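Local coordinates for hypothetical protein (Geobacillus stearothermophilus, PDB 1U84) that is of unknown function but folds as a compact, single-chain, all-helical protein of the DUF1871 family, at residues E43-R48 with E80-A85; E15-W20 with A35-A40; A52-I57 with P69-L74; D21-G26 with E64-P69. All blocks are in the same frame, centred on the assembly; numbering follows the deposited sequence.

Contact 1 (E43-R48 with E80-A85); sequences ETEDAR and ELKQAA
The ammonium nitrogen of Lys-82 sits among oxygens. NZ bonds to both carboxylate oxygens of Glu-45, each bond weak: OE1 and OE2 both stand 3.1 Å from Lys-82 NZ, and the group forms a forked salt bridge. The carbonyl oxygen Thr-44 O comes nearer still, 2.8 Å from Lys-82 NZ, and Val-41 O, in helix 31-41, accepts a hydrogen bond from the same nitrogen. With CG anti to the backbone N (chi1 -177°) and the chain extended beyond it, Lys-82 reaches straight across from its helix. The Glu-45 chain bends at chi2 (-60°), which folds its carboxylate back to meet the lysine tip, the two side chains crossing at about a right angle. The contact thus joins the loop between helices 31-41 and 47-62 to the last turns of helix 68-85 in this four-helix protein. Were the lysine replaced by an alanine, the Glu-45 carboxylate would probably lose its charge partner and Val-41 O this donor. In the loop itself, Thr-44 OG1 accepts from Asp-46 N at 3.0 Å, an ST turn just ahead of the helix that Asp-46 N-caps. A water bridges the segments, donating to Glu-45 O at 2.9 Å and accepting from Gln-83 NE2 at 2.8 Å.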
loop_
_atom_site.group_PDB
_atom_site.type_symbol
_atom_site.label_atom_id
_atom_site.label_comp_id
_atom_site.label_asym_id
_atom_site.label_seq_id
_atom_site.Cartn_x
_atom_site.Cartn_y
_atom_site.Cartn_z
ATOM N N GLU A 43 0.873 5.827 9.852
ATOM C CA GLU A 43 -0.146 6.682 10.485
ATOM C C GLU A 43 -1.237 5.915 11.189
ATOM O O GLU A 43 -2.108 6.526 11.839
ATOM C CB GLU A 43 -0.724 7.662 9.460
ATOM C CG GLU A 43 0.310 8.697 9.033
ATOM C CD GLU A 43 -0.130 9.531 7.838
ATOM O OE1 GLU A 43 -1.189 9.214 7.242
ATOM O OE2 GLU A 43 0.605 10.489 7.493
ATOM N N THR A 44 -1.196 4.591 11.066
ATOM C CA THR A 44 -2.212 3.720 11.651
ATOM C C THR A 44 -1.684 2.335 12.005
ATOM O O THR A 44 -0.596 1.939 11.547
ATOM C CB THR A 44 -3.400 3.604 10.686
ATOM O OG1 THR A 44 -4.533 3.031 11.367
ATOM C CG2 THR A 44 -3.032 2.779 9.416
ATOM N N GLU A 45 -2.440 1.601 12.817
ATOM C CA GLU A 45 -2.212 0.157 12.993
ATOM C C GLU A 45 -3.426 -0.652 12.520
ATOM O O GLU A 45 -3.474 -1.869 12.696
ATOM C CB GLU A 45 -1.959 -0.179 14.471
ATOM C CG GLU A 45 -0.905 0.666 15.214
ATOM C CD GLU A 45 0.502 0.610 14.644
ATOM O OE1 GLU A 45 0.863 -0.378 13.985
ATOM O OE2 GLU A 45 1.259 1.585 14.887
ATOM N N ASP A 46 -4.390 0.042 11.921
ATOM C CA ASP A 46 -5.690 -0.536 11.603
ATOM C C ASP A 46 -5.825 -0.815 10.092
ATOM O O ASP A 46 -5.734 0.119 9.292
ATOM C CB ASP A 46 -6.801 0.418 12.023
ATOM C CG ASP A 46 -8.189 -0.141 11.727
ATOM O OD1 ASP A 46 -8.556 -1.225 12.227
ATOM O OD2 ASP A 46 -8.909 0.543 10.995
ATOM N N ALA A 47 -6.049 -2.074 9.749
ATOM C CA ALA A 47 -6.137 -2.442 8.342
ATOM C C ALA A 47 -7.274 -1.664 7.638
ATOM O O ALA A 47 -7.110 -1.242 6.475
ATOM C CB ALA A 47 -6.296 -3.925 8.181
ATOM N N ARG A 48 -8.442 -1.505 8.274
ATOM C CA ARG A 48 -9.541 -0.760 7.611
ATOM C C ARG A 48 -9.159 0.664 7.240
ATOM O O ARG A 48 -9.456 1.137 6.139
ATOM C CB ARG A 48 -10.835 -0.740 8.465
ATOM C CG ARG A 48 -11.589 -2.054 8.518
ATOM C CD ARG A 48 -12.690 -2.040 9.615
ATOM N NE ARG A 48 -13.204 -3.398 9.868
ATOM C CZ ARG A 48 -14.490 -3.725 9.877
ATOM N NH1 ARG A 48 -15.389 -2.777 9.675
ATOM N NH2 ARG A 48 -14.866 -4.989 10.123
ATOM N N GLU A 80 0.983 -6.546 8.699
ATOM C CA GLU A 80 1.631 -7.789 9.197
ATOM C C GLU A 80 3.144 -7.666 9.182
ATOM O O GLU A 80 3.819 -7.996 10.182
ATOM C CB GLU A 80 1.233 -9.005 8.376
ATOM C CG GLU A 80 -0.142 -9.483 8.699
ATOM C CD GLU A 80 -0.627 -10.494 7.702
ATOM O OE1 GLU A 80 0.217 -11.022 6.917
ATOM O OE2 GLU A 80 -1.851 -10.754 7.708
ATOM N N LEU A 81 3.683 -7.134 8.087
ATOM C CA LEU A 81 5.128 -6.888 8.022
ATOM C C LEU A 81 5.604 -5.835 9.016
ATOM O O LEU A 81 6.602 -6.032 9.694
ATOM C CB LEU A 81 5.561 -6.521 6.608
ATOM C CG LEU A 81 7.055 -6.201 6.458
ATOM C CD1 LEU A 81 7.946 -7.323 6.970
ATOM C CD2 LEU A 81 7.374 -5.850 5.023
ATOM N N LYS A 82 4.905 -4.704 9.088
ATOM C CA LYS A 82 5.222 -3.662 10.054
ATOM C C LYS A 82 5.244 -4.233 11.487
ATOM O O LYS A 82 6.161 -3.950 12.279
ATOM C CB LYS A 82 4.207 -2.508 9.936
ATOM C CG LYS A 82 4.463 -1.303 10.857
ATOM C CD LYS A 82 3.171 -0.529 11.007
ATOM C CE LYS A 82 3.432 0.831 11.585
ATOM N NZ LYS A 82 2.130 1.478 11.889
ATOM N N GLN A 83 4.246 -5.041 11.811
ATOM C CA GLN A 83 4.146 -5.599 13.161
ATOM C C GLN A 83 5.256 -6.626 13.412
ATOM O O GLN A 83 5.859 -6.647 14.497
ATOM C CB GLN A 83 2.753 -6.197 13.385
ATOM C CG GLN A 83 1.669 -5.131 13.548
ATOM C CD GLN A 83 0.270 -5.611 13.146
ATOM O OE1 GLN A 83 0.024 -6.814 12.979
ATOM N NE2 GLN A 83 -0.649 -4.660 12.968
ATOM N N ALA A 84 5.539 -7.444 12.404
ATOM C CA ALA A 84 6.581 -8.469 12.508
ATOM C C ALA A 84 7.956 -7.853 12.766
ATOM O O ALA A 84 8.815 -8.490 13.397
ATOM C CB ALA A 84 6.600 -9.346 11.284
ATOM N N ALA A 85 8.141 -6.611 12.311
ATOM C CA ALA A 85 9.390 -5.861 12.491
ATOM C C ALA A 85 9.423 -4.887 13.675
ATOM O O ALA A 85 10.466 -4.287 13.948
ATOM C CB ALA A 85 9.740 -5.126 11.210
HETATM O O HOH W 1 -3.318 -4.716 12.185
#

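Contact 2 (E15-W20 with A35-A40); sequences EWIGAW and ASVLQA
Val-37 meets Ile-17 where helix 31-41 packs on helix 8-20 inside an all-helical fold of four helices, and the evidence for a core position is that both residues are buried and the centre of the contact lies about 4 Å from the centre of the chain. The two CA atoms, Ile-17 CA and Val-37 CA, are 7.7 Å apart, the closest such pair across the segments. Val-37 offers its CG1 branch, placed anti to the backbone N (chi1 172°), and the two side chains run alongside each other in opposing senses. Behind them Leu-78 of helix 68-85 touches both residues, and Tyr-58 of helix 47-62 lies against Ile-17. One step on, Leu-38 contributes mainly backbone here: its N is 4.1 Å from Ile-17 CD1, while its side chain packs on Asn-10, Leu-13 and Leu-14, one to two turns earlier in the same partner helix. Ala-40, two residues further, faces Leu-50 instead and carries the packing over to helix 47-62. No hydrogen bond crosses between the segments. The tightest point is methyl against methyl, with Ile-17 CD1 only 3.7 Å from Val-37 CG1; the branch carbon Val-37 CB follows at 3.9 Å from Ile-17 CD1.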
loop_
_atom_site.group_PDB
_atom_site.type_symbol
_atom_site.label_atom_id
_atom_site.label_comp_id
_atom_site.label_asym_id
_atom_site.label_seq_id
_atom_site.Cartn_x
_atom_site.Cartn_y
_atom_site.Cartn_z
ATOM N N GLU A 15 8.581 -2.329 -2.014
ATOM C CA GLU A 15 8.562 -3.448 -2.979
ATOM C C GLU A 15 7.220 -4.144 -3.053
ATOM O O GLU A 15 6.672 -4.352 -4.146
ATOM C CB GLU A 15 9.670 -4.451 -2.682
ATOM C CG GLU A 15 11.041 -3.984 -3.104
ATOM C CD GLU A 15 12.134 -4.926 -2.595
ATOM O OE1 GLU A 15 12.239 -5.114 -1.354
ATOM O OE2 GLU A 15 12.889 -5.469 -3.437
ATOM N N TRP A 16 6.664 -4.471 -1.891
ATOM C CA TRP A 16 5.348 -5.110 -1.829
ATOM C C TRP A 16 4.255 -4.246 -2.443
ATOM O O TRP A 16 3.368 -4.751 -3.133
ATOM C CB TRP A 16 4.995 -5.424 -0.379
ATOM C CG TRP A 16 5.765 -6.566 0.212
ATOM C CD1 TRP A 16 6.900 -7.152 -0.281
ATOM C CD2 TRP A 16 5.509 -7.183 1.472
ATOM N NE1 TRP A 16 7.318 -8.154 0.558
ATOM C CE2 TRP A 16 6.493 -8.177 1.658
ATOM C CE3 TRP A 16 4.517 -7.025 2.446
ATOM C CZ2 TRP A 16 6.519 -8.994 2.795
ATOM C CZ3 TRP A 16 4.559 -7.831 3.587
ATOM C CH2 TRP A 16 5.545 -8.816 3.738
ATOM N N ILE A 17 4.303 -2.926 -2.198
ATOM C CA ILE A 17 3.253 -2.060 -2.696
ATOM C C ILE A 17 3.356 -1.990 -4.212
ATOM O O ILE A 17 2.350 -2.153 -4.900
ATOM C CB ILE A 17 3.283 -0.652 -2.071
ATOM C CG1 ILE A 17 3.051 -0.752 -0.582
ATOM C CG2 ILE A 17 2.209 0.208 -2.739
ATOM C CD1 ILE A 17 3.693 0.425 0.237
ATOM N N GLY A 18 4.576 -1.812 -4.717
ATOM C CA GLY A 18 4.762 -1.762 -6.191
ATOM C C GLY A 18 4.294 -3.069 -6.809
ATOM O O GLY A 18 3.553 -3.095 -7.834
ATOM N N ALA A 19 4.706 -4.165 -6.170
ATOM C CA ALA A 19 4.388 -5.508 -6.680
ATOM C C ALA A 19 2.906 -5.835 -6.721
ATOM O O ALA A 19 2.464 -6.669 -7.550
ATOM C CB ALA A 19 5.153 -6.573 -5.919
ATOM N N TRP A 20 2.122 -5.184 -5.866
ATOM C CA TRP A 20 0.661 -5.301 -5.874
ATOM C C TRP A 20 0.092 -5.147 -7.301
ATOM O O TRP A 20 -0.764 -5.937 -7.738
ATOM C CB TRP A 20 0.062 -4.245 -4.949
ATOM C CG TRP A 20 -1.375 -4.428 -4.612
ATOM C CD1 TRP A 20 -2.015 -5.596 -4.243
ATOM C CD2 TRP A 20 -2.336 -3.400 -4.532
ATOM N NE1 TRP A 20 -3.330 -5.343 -3.962
ATOM C CE2 TRP A 20 -3.555 -3.989 -4.105
ATOM C CE3 TRP A 20 -2.288 -2.006 -4.741
ATOM C CZ2 TRP A 20 -4.714 -3.239 -3.936
ATOM C CZ3 TRP A 20 -3.446 -1.261 -4.565
ATOM C CH2 TRP A 20 -4.646 -1.879 -4.151
ATOM N N ALA A 35 5.043 5.469 -2.288
ATOM C CA ALA A 35 5.523 6.393 -1.247
ATOM C C ALA A 35 4.360 6.882 -0.365
ATOM O O ALA A 35 4.517 7.003 0.868
ATOM C CB ALA A 35 6.225 7.586 -1.898
ATOM N N SER A 36 3.218 7.166 -1.009
ATOM C CA SER A 36 2.055 7.671 -0.304
ATOM C C SER A 36 1.490 6.610 0.622
ATOM O O SER A 36 1.117 6.903 1.766
ATOM C CB SER A 36 0.993 8.159 -1.298
ATOM O OG SER A 36 1.457 9.317 -1.975
ATOM N N VAL A 37 1.495 5.367 0.151
ATOM C CA VAL A 37 0.948 4.280 0.978
ATOM C C VAL A 37 1.916 4.058 2.147
ATOM O O VAL A 37 1.470 3.864 3.280
ATOM C CB VAL A 37 0.761 3.000 0.147
ATOM C CG1 VAL A 37 0.386 1.829 1.071
ATOM C CG2 VAL A 37 -0.331 3.222 -0.872
ATOM N N LEU A 38 3.221 4.153 1.882
ATOM C CA LEU A 38 4.216 3.996 2.960
ATOM C C LEU A 38 3.952 5.027 4.059
ATOM O O LEU A 38 3.968 4.687 5.247
ATOM C CB LEU A 38 5.653 4.110 2.448
ATOM C CG LEU A 38 6.689 3.917 3.564
ATOM C CD1 LEU A 38 6.635 2.485 4.106
ATOM C CD2 LEU A 38 8.040 4.229 2.971
ATOM N N GLN A 39 3.727 6.291 3.683
ATOM C CA GLN A 39 3.395 7.301 4.685
ATOM C C GLN A 39 2.181 6.878 5.537
ATOM O O GLN A 39 2.221 6.935 6.777
ATOM C CB GLN A 39 3.101 8.603 3.953
ATOM C CG GLN A 39 2.739 9.730 4.840
ATOM C CD GLN A 39 3.901 10.152 5.686
ATOM O OE1 GLN A 39 5.078 10.043 5.280
ATOM N NE2 GLN A 39 3.597 10.652 6.860
ATOM N N ALA A 40 1.144 6.400 4.871
ATOM C CA ALA A 40 -0.129 6.029 5.547
ATOM C C ALA A 40 0.139 4.853 6.505
ATOM O O ALA A 40 -0.534 4.723 7.521
ATOM C CB ALA A 40 -1.153 5.605 4.522
#

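Contact 3 (A52-I57 with P69-L74); sequences ARIQSI and PHCLKL
Carbon-to-carbon packing joins Ile-54 to Leu-74, and a thiol fills the other half of the contact. In the first group, the terminal methyl of the isoleucine meets one leucine branch, Ile-54 CD1 lying 3.8 Å from Leu-74 CD2, with the two side chains crossing obliquely. In the second, the sulfur of Cys-71 lies against the facing helix: SG, anti to the carbonyl carbon at chi1 -61°, is directed onto Gln-55, 3.7 Å from both Gln-55 CA and Gln-55 CB, and Cys-71 SG is also 4.0 Å from Ile-54 CG2. Gln-55 CA and Cys-71 CA are 6.1 Å apart, and the axes of the two short helical segments approach to 8.7 Å; the small Cys-71 side chain is consistent with both values. Polar bonding between the segments is absent, and the Gln-55 amide turns to another partner: NE2 donates to Ile-66 O in the loop leading to helix 68-85. Helices 47-62 and 68-85 follow each other in the chain, and their short segments run at 120° between N-to-C directions. Around them, Trp-20 of helix 8-20 touches Ile-54, Cys-71 and Leu-74 alike, while Val-37 of helix 31-41 lies against Ile-54.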
loop_
_atom_site.group_PDB
_atom_site.type_symbol
_atom_site.label_atom_id
_atom_site.label_comp_id
_atom_site.label_asym_id
_atom_site.label_seq_id
_atom_site.Cartn_x
_atom_site.Cartn_y
_atom_site.Cartn_z
ATOM N N ALA A 52 -8.603 2.167 3.382
ATOM C CA ALA A 52 -9.303 3.326 2.840
ATOM C C ALA A 52 -8.310 4.354 2.263
ATOM O O ALA A 52 -8.569 4.928 1.212
ATOM C CB ALA A 52 -10.193 3.945 3.886
ATOM N N ARG A 53 -7.148 4.519 2.912
ATOM C CA ARG A 53 -6.112 5.400 2.351
ATOM C C ARG A 53 -5.594 4.864 1.003
ATOM O O ARG A 53 -5.464 5.622 0.031
ATOM C CB ARG A 53 -4.936 5.641 3.315
ATOM C CG ARG A 53 -5.260 6.520 4.540
ATOM C CD ARG A 53 -5.491 8.019 4.169
ATOM N NE ARG A 53 -4.327 8.574 3.480
ATOM C CZ ARG A 53 -4.343 9.053 2.238
ATOM N NH1 ARG A 53 -3.233 9.512 1.688
ATOM N NH2 ARG A 53 -5.479 9.094 1.542
ATOM N N ILE A 54 -5.293 3.566 0.967
ATOM C CA ILE A 54 -4.856 2.894 -0.268
ATOM C C ILE A 54 -5.865 3.140 -1.376
ATOM O O ILE A 54 -5.502 3.534 -2.507
ATOM C CB ILE A 54 -4.601 1.371 -0.064
ATOM C CG1 ILE A 54 -3.384 1.180 0.856
ATOM C CG2 ILE A 54 -4.371 0.681 -1.420
ATOM C CD1 ILE A 54 -3.188 -0.263 1.364
ATOM N N GLN A 55 -7.150 2.941 -1.060
ATOM C CA GLN A 55 -8.176 3.102 -2.076
ATOM C C GLN A 55 -8.155 4.536 -2.618
ATOM O O GLN A 55 -8.155 4.734 -3.839
ATOM C CB GLN A 55 -9.556 2.749 -1.497
ATOM C CG GLN A 55 -10.655 2.703 -2.563
ATOM C CD GLN A 55 -11.984 2.350 -1.958
ATOM O OE1 GLN A 55 -12.418 2.981 -1.004
ATOM N NE2 GLN A 55 -12.616 1.309 -2.490
ATOM N N SER A 56 -8.093 5.527 -1.735
ATOM C CA SER A 56 -8.100 6.942 -2.159
ATOM C C SER A 56 -6.891 7.320 -3.002
ATOM O O SER A 56 -7.012 8.027 -4.033
ATOM C CB SER A 56 -8.227 7.867 -0.941
ATOM O OG SER A 56 -9.417 7.565 -0.220
ATOM N N ILE A 57 -5.719 6.856 -2.555
ATOM C CA ILE A 57 -4.444 7.096 -3.254
ATOM C C ILE A 57 -4.540 6.592 -4.703
ATOM O O ILE A 57 -4.170 7.297 -5.665
ATOM C CB ILE A 57 -3.244 6.426 -2.482
ATOM C CG1 ILE A 57 -2.948 7.208 -1.190
ATOM C CG2 ILE A 57 -2.018 6.352 -3.405
ATOM C CD1 ILE A 57 -2.122 6.460 -0.177
ATOM N N PRO A 69 -12.259 -4.572 -0.694
ATOM C CA PRO A 69 -11.624 -5.798 -0.154
ATOM C C PRO A 69 -10.243 -6.108 -0.758
ATOM O O PRO A 69 -9.415 -6.703 -0.086
ATOM C CB PRO A 69 -12.633 -6.896 -0.482
ATOM C CG PRO A 69 -14.000 -6.127 -0.607
ATOM C CD PRO A 69 -13.581 -4.845 -1.293
ATOM N N HIS A 70 -10.006 -5.707 -2.008
ATOM C CA HIS A 70 -8.663 -5.837 -2.600
ATOM C C HIS A 70 -7.667 -4.928 -1.831
ATOM O O HIS A 70 -6.583 -5.379 -1.493
ATOM C CB HIS A 70 -8.679 -5.494 -4.101
ATOM C CG HIS A 70 -7.522 -6.065 -4.849
ATOM N ND1 HIS A 70 -7.384 -7.417 -5.069
ATOM C CD2 HIS A 70 -6.467 -5.475 -5.455
ATOM C CE1 HIS A 70 -6.286 -7.637 -5.765
ATOM N NE2 HIS A 70 -5.702 -6.478 -5.997
ATOM N N CYS A 71 -8.035 -3.659 -1.618
ATOM C CA CYS A 71 -7.252 -2.739 -0.758
ATOM C C CYS A 71 -7.008 -3.333 0.635
ATOM O O CYS A 71 -5.901 -3.228 1.165
ATOM C CB CYS A 71 -7.942 -1.398 -0.650
ATOM S SG CYS A 71 -8.108 -0.602 -2.297
ATOM N N LEU A 72 -8.042 -3.939 1.223
ATOM C CA LEU A 72 -7.922 -4.479 2.583
ATOM C C LEU A 72 -6.903 -5.620 2.693
ATOM O O LEU A 72 -6.166 -5.658 3.676
ATOM C CB LEU A 72 -9.302 -4.909 3.110
ATOM C CG LEU A 72 -9.387 -5.350 4.557
ATOM C CD1 LEU A 72 -8.989 -4.238 5.512
ATOM C CD2 LEU A 72 -10.818 -5.792 4.799
ATOM N N LYS A 73 -6.838 -6.531 1.705
ATOM C CA LYS A 73 -5.822 -7.584 1.728
ATOM C C LYS A 73 -4.430 -6.977 1.728
ATOM O O LYS A 73 -3.562 -7.382 2.507
ATOM C CB LYS A 73 -5.977 -8.584 0.572
ATOM C CG LYS A 73 -7.045 -9.618 0.809
ATOM C CD LYS A 73 -7.166 -10.518 -0.430
ATOM C CE LYS A 73 -8.407 -11.412 -0.323
ATOM N NZ LYS A 73 -8.430 -12.344 -1.503
ATOM N N LEU A 74 -4.213 -5.980 0.873
ATOM C CA LEU A 74 -2.921 -5.344 0.851
ATOM C C LEU A 74 -2.627 -4.697 2.204
ATOM O O LEU A 74 -1.549 -4.872 2.745
ATOM C CB LEU A 74 -2.810 -4.331 -0.296
ATOM C CG LEU A 74 -1.476 -3.568 -0.248
ATOM C CD1 LEU A 74 -0.259 -4.440 -0.480
ATOM C CD2 LEU A 74 -1.497 -2.438 -1.260
#

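Contact 4 (D21-G26 with E64-P69); sequences DPFGLG and EPIPFP
Ile-66 points its side chain at the turn, and an extended chi2 (178°) carries CD1 out to Pro-22, while Phe-23 CG is anti to the carbonyl carbon (chi1 -62°), which brings the ring over to Ile-66 and Glu-64. The Pro-22 and Ile-66 side chains cross at about a right angle, with Ile-66 CD1 3.5 Å from Pro-22 CB and 3.6 Å from Pro-22 CG. Beside it Phe-23 CZ comes 3.7 Å from Ile-66 CG1. The Glu-64 carboxylate approaches the same ring obliquely, with OE1 as near as 3.0 Å to Phe-23 CE1 and the two planes 67° apart. The contact joins the loop after helix 8-20 to the one entering helix 68-85. Pro-22 and Phe-23 are the central pair of a type I beta turn from Asp-21 to Gly-24, and both of these consecutive side chains face the partner segment. A serine in place of Phe-23 would probably open a gap beside Ile-66 and take from Phe-62 the ring it meets. Asp-21 ties the turn to what follows: its OD1 accepts Leu-25 N at 2.7 Å through the syn lone pair, and its OD2 takes Gly-26 N at 2.9 Å from above the carboxylate plane. Tyr-30 OH, from further along the loop, also bonds Asp-21 OD1 and Phe-23 N.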
loop_
_atom_site.group_PDB
_atom_site.type_symbol
_atom_site.label_atom_id
_atom_site.label_comp_id
_atom_site.label_asym_id
_atom_site.label_seq_id
_atom_site.Cartn_x
_atom_site.Cartn_y
_atom_site.Cartn_z
ATOM N N ASP A 21 0.619 -4.156 -8.025
ATOM C CA ASP A 21 0.360 -3.981 -9.468
ATOM C C ASP A 21 -1.106 -4.280 -9.861
ATOM O O ASP A 21 -1.385 -5.186 -10.682
ATOM C CB ASP A 21 1.368 -4.797 -10.304
ATOM C CG ASP A 21 1.327 -4.440 -11.793
ATOM O OD1 ASP A 21 0.648 -3.451 -12.170
ATOM O OD2 ASP A 21 1.976 -5.166 -12.587
ATOM N N PRO A 22 -2.060 -3.526 -9.305
ATOM C CA PRO A 22 -3.487 -3.784 -9.531
ATOM C C PRO A 22 -3.937 -3.603 -10.969
ATOM O O PRO A 22 -4.959 -4.162 -11.352
ATOM C CB PRO A 22 -4.178 -2.742 -8.662
ATOM C CG PRO A 22 -3.146 -1.648 -8.512
ATOM C CD PRO A 22 -1.865 -2.384 -8.381
ATOM N N PHE A 23 -3.168 -2.867 -11.771
ATOM C CA PHE A 23 -3.614 -2.612 -13.149
ATOM C C PHE A 23 -2.701 -3.244 -14.207
ATOM O O PHE A 23 -2.809 -2.935 -15.400
ATOM C CB PHE A 23 -3.801 -1.105 -13.354
ATOM C CG PHE A 23 -4.852 -0.515 -12.463
ATOM C CD1 PHE A 23 -6.158 -1.015 -12.489
ATOM C CD2 PHE A 23 -4.536 0.505 -11.568
ATOM C CE1 PHE A 23 -7.154 -0.474 -11.647
ATOM C CE2 PHE A 23 -5.517 1.044 -10.710
ATOM C CZ PHE A 23 -6.821 0.535 -10.748
ATOM N N GLY A 24 -1.794 -4.122 -13.783
ATOM C CA GLY A 24 -0.941 -4.841 -14.754
ATOM C C GLY A 24 -0.040 -3.904 -15.545
ATOM O O GLY A 24 0.112 -4.017 -16.769
ATOM N N LEU A 25 0.566 -2.970 -14.830
ATOM C CA LEU A 25 1.441 -1.952 -15.425
ATOM C C LEU A 25 2.931 -2.187 -15.147
ATOM O O LEU A 25 3.800 -1.500 -15.690
ATOM C CB LEU A 25 1.024 -0.553 -14.892
ATOM C CG LEU A 25 -0.407 -0.067 -15.162
ATOM C CD1 LEU A 25 -0.705 1.208 -14.353
ATOM C CD2 LEU A 25 -0.659 0.188 -16.650
ATOM N N GLY A 26 3.222 -3.187 -14.317
ATOM C CA GLY A 26 4.570 -3.489 -13.873
ATOM C C GLY A 26 4.850 -2.785 -12.557
ATOM O O GLY A 26 4.301 -1.709 -12.287
ATOM N N GLU A 64 -10.029 5.398 -11.034
ATOM C CA GLU A 64 -10.658 4.085 -10.951
ATOM C C GLU A 64 -10.621 3.650 -9.492
ATOM O O GLU A 64 -9.555 3.653 -8.883
ATOM C CB GLU A 64 -9.872 3.078 -11.784
ATOM C CG GLU A 64 -10.341 2.966 -13.214
ATOM C CD GLU A 64 -9.380 2.179 -14.057
ATOM O OE1 GLU A 64 -8.513 1.497 -13.475
ATOM O OE2 GLU A 64 -9.472 2.237 -15.297
ATOM N N PRO A 65 -11.783 3.288 -8.920
ATOM C CA PRO A 65 -11.787 2.803 -7.541
ATOM C C PRO A 65 -11.485 1.297 -7.476
ATOM O O PRO A 65 -12.217 0.485 -8.070
ATOM C CB PRO A 65 -13.220 3.108 -7.081
ATOM C CG PRO A 65 -14.037 2.901 -8.344
ATOM C CD PRO A 65 -13.142 3.359 -9.495
ATOM N N ILE A 66 -10.399 0.927 -6.809
ATOM C CA ILE A 66 -10.078 -0.472 -6.607
ATOM C C ILE A 66 -11.056 -0.956 -5.533
ATOM O O ILE A 66 -11.256 -0.270 -4.523
ATOM C CB ILE A 66 -8.601 -0.689 -6.166
ATOM C CG1 ILE A 66 -7.641 -0.226 -7.269
ATOM C CG2 ILE A 66 -8.359 -2.122 -5.772
ATOM C CD1 ILE A 66 -6.163 -0.349 -6.951
ATOM N N PRO A 67 -11.678 -2.116 -5.749
ATOM C CA PRO A 67 -12.595 -2.663 -4.735
ATOM C C PRO A 67 -11.966 -2.643 -3.342
ATOM O O PRO A 67 -10.817 -3.071 -3.175
ATOM C CB PRO A 67 -12.788 -4.087 -5.194
ATOM C CG PRO A 67 -12.735 -3.955 -6.692
ATOM C CD PRO A 67 -11.569 -3.015 -6.907
ATOM N N PHE A 68 -12.734 -2.166 -2.369
ATOM C CA PHE A 68 -12.260 -2.103 -0.996
ATOM C C PHE A 68 -11.610 -3.405 -0.507
ATOM O O PHE A 68 -10.541 -3.349 0.114
ATOM C CB PHE A 68 -13.353 -1.622 -0.022
ATOM C CG PHE A 68 -12.835 -1.343 1.368
ATOM C CD1 PHE A 68 -12.306 -0.105 1.676
ATOM C CD2 PHE A 68 -12.846 -2.354 2.346
ATOM C CE1 PHE A 68 -11.809 0.162 2.963
ATOM C CE2 PHE A 68 -12.351 -2.103 3.620
ATOM C CZ PHE A 68 -11.832 -0.838 3.922
ATOM N N PRO A 69 -12.259 -4.572 -0.694
ATOM C CA PRO A 69 -11.624 -5.798 -0.154
ATOM C C PRO A 69 -10.243 -6.108 -0.758
ATOM O O PRO A 69 -9.415 -6.703 -0.086
ATOM C CB PRO A 69 -12.633 -6.896 -0.482
ATOM C CG PRO A 69 -14.000 -6.127 -0.607
ATOM C CD PRO A 69 -13.581 -4.845 -1.293
#

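Overall arrangement
Contacts 2 and 3 are buried and apolar between their segments, whereas contacts 1 and 4 are partly buried, their centres about 21 Å apart on opposite sides of the chain's centre. Contact 1 is polar, a salt bridge and a water bridge; contact 4 is mainly apolar, with a glutamate oxygen near a phenylalanine ring and no hydrogen bond between its segments. Contacts 1 and 3 join the same two elements, helices 47-62 and 68-85 with the loop before the former, contact 3 being nested within the chain loop that contact 1 closes. Contact 2 brings in the other two helices. Trp-20 links contacts 2, 3 and 4, and Leu-81 on Trp-16 joins contacts 1 and 2.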